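Local structure of uncharacterized protein YjgB (Bacillus subtilis, 4YGT) at residues A[56-59]-A[63-66]. The protein is of unknown function but is a putative secreted lipoprotein of the DUF4309 family, the first of that family with a known structure. Residues are numbered along the deposited sequence; the frame is centred on the assembly and turned at random.
Sequences PERP and DNRF. With SO4 (sulfate ion), chain B.
Asn64 reaches across to the 56-59 segment and binds the backbone there with its amide. Asn64 ND2 donates to Pro59 O at 2.8 Å. The bond is bent, 134° at the hydrogen, and the donor sits above the carbonyl plane of Pro59. Asn64 ND2 also gives a weak bond to Phe66 O, at 2.8 Å. On the other branch of the amide, Asn64 OD1 takes a weak bond from Phe66 N at 3.2 Å. ND2 thus bridges the backbones of Pro59 and Phe66. With OD1 on Phe66 N as well, the amide is probably hindered from turning. CG of Asn64 lies anti to its own backbone N (chi1 -177°), which carries the amide over to Pro59. Replacement by an alanine would probably leave Pro59 O without this donor and Phe66 N without its side-chain acceptor, and the two segments less firmly joined.

The Arg58 side chain runs extended past this amide. Its guanidinium is stacked on the amide, with the two planes only 15° apart. Arg58 NH1 lies 3.8 Å from Asn64 CG, and Asn64 CB sits over one guanidinium face. Asp63 comes instead to the guanidinium edge, with its carboxylate nearly perpendicular to the guanidinium plane. The salt bridge from Arg58 NH2 to Asp63 OD1 is long, 3.7 Å, so the attraction is probably modest at this exposed site.

Arg65 NE and NH2 hold a sulfate that probably came from the crystal solution, and Phe66 CE1 packs over the Arg65 guanidinium face.

Backbone bonds join Arg58 to Leu68. Glu57 and Arg58 lie together opposite Leu68 and form a classic beta bulge against strand 67-69, an outermost strand of the antiparallel sheet. The contact joins two parts of the loop between helix 46-53 and that strand, across a three-residue link at the surface.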
ATOM      1  N   PRO A  56      -4.056   1.039  16.654  1.00 50.37           N
ATOM      2  CA  PRO A  56      -4.487   1.831  15.494  1.00 49.75           C
ATOM      3  C   PRO A  56      -5.316   3.064  15.843  1.00 60.12           C
ATOM      4  O   PRO A  56      -6.080   3.061  16.814  1.00 62.67           O
ATOM      5  CB  PRO A  56      -5.333   0.851  14.675  1.00 50.67           C
ATOM      6  CG  PRO A  56      -5.235  -0.449  15.351  1.00 55.88           C
ATOM      7  CD  PRO A  56      -4.779  -0.245  16.729  1.00 52.84           C
ATOM      8  N   GLU A  57      -5.195   4.103  14.992  1.00 58.89           N
ATOM      9  CA  GLU A  57      -5.944   5.358  15.057  1.00 61.45           C
ATOM     10  C   GLU A  57      -7.394   5.112  14.684  1.00 65.94           C
ATOM     11  O   GLU A  57      -8.226   6.000  14.855  1.00 69.52           O
ATOM     12  CB  GLU A  57      -5.318   6.419  14.135  1.00 63.23           C
ATOM     13  CG  GLU A  57      -4.199   7.218  14.797  1.00 79.24           C
ATOM     14  CD  GLU A  57      -2.819   6.585  14.858  1.00 99.18           C
ATOM     15  OE1 GLU A  57      -2.399   5.969  13.853  1.00 76.40           O
ATOM     16  OE2 GLU A  57      -2.121   6.786  15.878  1.00101.92           O
ATOM     17  N   ARG A  58      -7.688   3.907  14.164  1.00 58.96           N
ATOM     18  CA  ARG A  58      -8.997   3.358  13.819  1.00 58.53           C
ATOM     19  C   ARG A  58      -8.825   1.839  13.616  1.00 61.52           C
ATOM     20  O   ARG A  58      -8.312   1.416  12.579  1.00 58.99           O
ATOM     21  CB  ARG A  58      -9.637   4.049  12.605  1.00 57.20           C
ATOM     22  CG  ARG A  58     -11.100   3.683  12.465  1.00 64.62           C
ATOM     23  CD  ARG A  58     -11.856   4.639  11.583  1.00 72.52           C
ATOM     24  NE  ARG A  58     -13.248   4.217  11.485  1.00 72.67           N
ATOM     25  CZ  ARG A  58     -13.791   3.632  10.425  1.00 81.98           C
ATOM     26  NH1 ARG A  58     -13.077   3.453   9.317  1.00 69.65           N
ATOM     27  NH2 ARG A  58     -15.059   3.250  10.448  1.00 63.03           N
ATOM     28  N   PRO A  59      -9.225   1.003  14.599  1.00 60.34           N
ATOM     29  CA  PRO A  59      -9.009  -0.444  14.462  1.00 60.55           C
ATOM     30  C   PRO A  59     -10.107  -1.171  13.691  1.00 66.14           C
ATOM     31  O   PRO A  59     -11.118  -0.560  13.319  1.00 68.23           O
ATOM     32  CB  PRO A  59      -8.991  -0.913  15.921  1.00 65.13           C
ATOM     33  CG  PRO A  59      -9.959  -0.014  16.593  1.00 70.87           C
ATOM     34  CD  PRO A  59      -9.851   1.328  15.899  1.00 64.38           C
ATOM     35  N   ASP A  63     -17.822  -1.753   9.544  1.00 71.90           N
ATOM     36  CA  ASP A  63     -17.578  -1.824   8.098  1.00 69.56           C
ATOM     37  C   ASP A  63     -16.071  -1.667   7.760  1.00 68.30           C
ATOM     38  O   ASP A  63     -15.694  -1.639   6.581  1.00 66.81           O
ATOM     39  CB  ASP A  63     -18.411  -0.753   7.363  1.00 72.81           C
ATOM     40  CG  ASP A  63     -18.153   0.703   7.743  1.00 80.12           C
ATOM     41  OD1 ASP A  63     -17.354   0.949   8.682  1.00 77.10           O
ATOM     42  OD2 ASP A  63     -18.779   1.598   7.125  1.00 89.24           O
ATOM     43  N   ASN A  64     -15.224  -1.548   8.804  1.00 61.18           N
ATOM     44  CA  ASN A  64     -13.786  -1.410   8.673  1.00 56.43           C
ATOM     45  C   ASN A  64     -13.071  -2.737   8.936  1.00 58.03           C
ATOM     46  O   ASN A  64     -13.082  -3.237  10.068  1.00 58.64           O
ATOM     47  CB  ASN A  64     -13.257  -0.338   9.633  1.00 55.71           C
ATOM     48  CG  ASN A  64     -11.772  -0.106   9.465  1.00 62.69           C
ATOM     49  OD1 ASN A  64     -11.234  -0.157   8.352  1.00 45.89           O
ATOM     50  ND2 ASN A  64     -11.084   0.147  10.564  1.00 55.90           N
ATOM     51  N   ARG A  65     -12.421  -3.287   7.904  1.00 52.25           N
ATOM     52  CA  ARG A  65     -11.677  -4.534   8.083  1.00 51.97           C
ATOM     53  C   ARG A  65     -10.146  -4.289   8.131  1.00 51.65           C
ATOM     54  O   ARG A  65      -9.375  -5.244   8.059  1.00 52.27           O
ATOM     55  CB  ARG A  65     -12.061  -5.576   7.016  1.00 53.09           C
ATOM     56  CG  ARG A  65     -11.696  -5.208   5.608  1.00 56.98           C
ATOM     57  CD  ARG A  65     -12.330  -6.135   4.609  1.00 62.18           C
ATOM     58  NE  ARG A  65     -11.798  -5.814   3.293  1.00 66.01           N
ATOM     59  CZ  ARG A  65     -10.678  -6.325   2.803  1.00 75.25           C
ATOM     60  NH1 ARG A  65     -10.004  -7.244   3.488  1.00 59.69           N
ATOM     61  NH2 ARG A  65     -10.232  -5.941   1.614  1.00 68.70           N
ATOM     62  N   PHE A  66      -9.724  -3.022   8.344  1.00 44.56           N
ATOM     63  CA  PHE A  66      -8.316  -2.626   8.414  1.00 40.58           C
ATOM     64  C   PHE A  66      -7.952  -1.981   9.710  1.00 43.72           C
ATOM     65  O   PHE A  66      -8.641  -1.071  10.159  1.00 43.96           O
ATOM     66  CB  PHE A  66      -7.940  -1.635   7.292  1.00 40.28           C
ATOM     67  CG  PHE A  66      -7.787  -2.275   5.937  1.00 41.94           C
ATOM     68  CD1 PHE A  66      -8.901  -2.543   5.146  1.00 48.02           C
ATOM     69  CD2 PHE A  66      -6.533  -2.645   5.462  1.00 41.62           C
ATOM     70  CE1 PHE A  66      -8.763  -3.193   3.919  1.00 49.54           C
ATOM     71  CE2 PHE A  66      -6.393  -3.270   4.235  1.00 44.73           C
ATOM     72  CZ  PHE A  66      -7.508  -3.558   3.477  1.00 46.69           C
TER
HETATM   73  S   SO4 B 201     -12.785  -2.599   1.770  1.00 62.85           S
HETATM   74  O1  SO4 B 201     -13.365  -3.532   2.743  1.00 61.24           O
HETATM   75  O2  SO4 B 201     -12.361  -1.350   2.395  1.00 64.16           O
HETATM   76  O3  SO4 B 201     -11.636  -3.259   1.139  1.00 64.78           O
HETATM   77  O4  SO4 B 201     -13.750  -2.244   0.747  1.00 65.88           O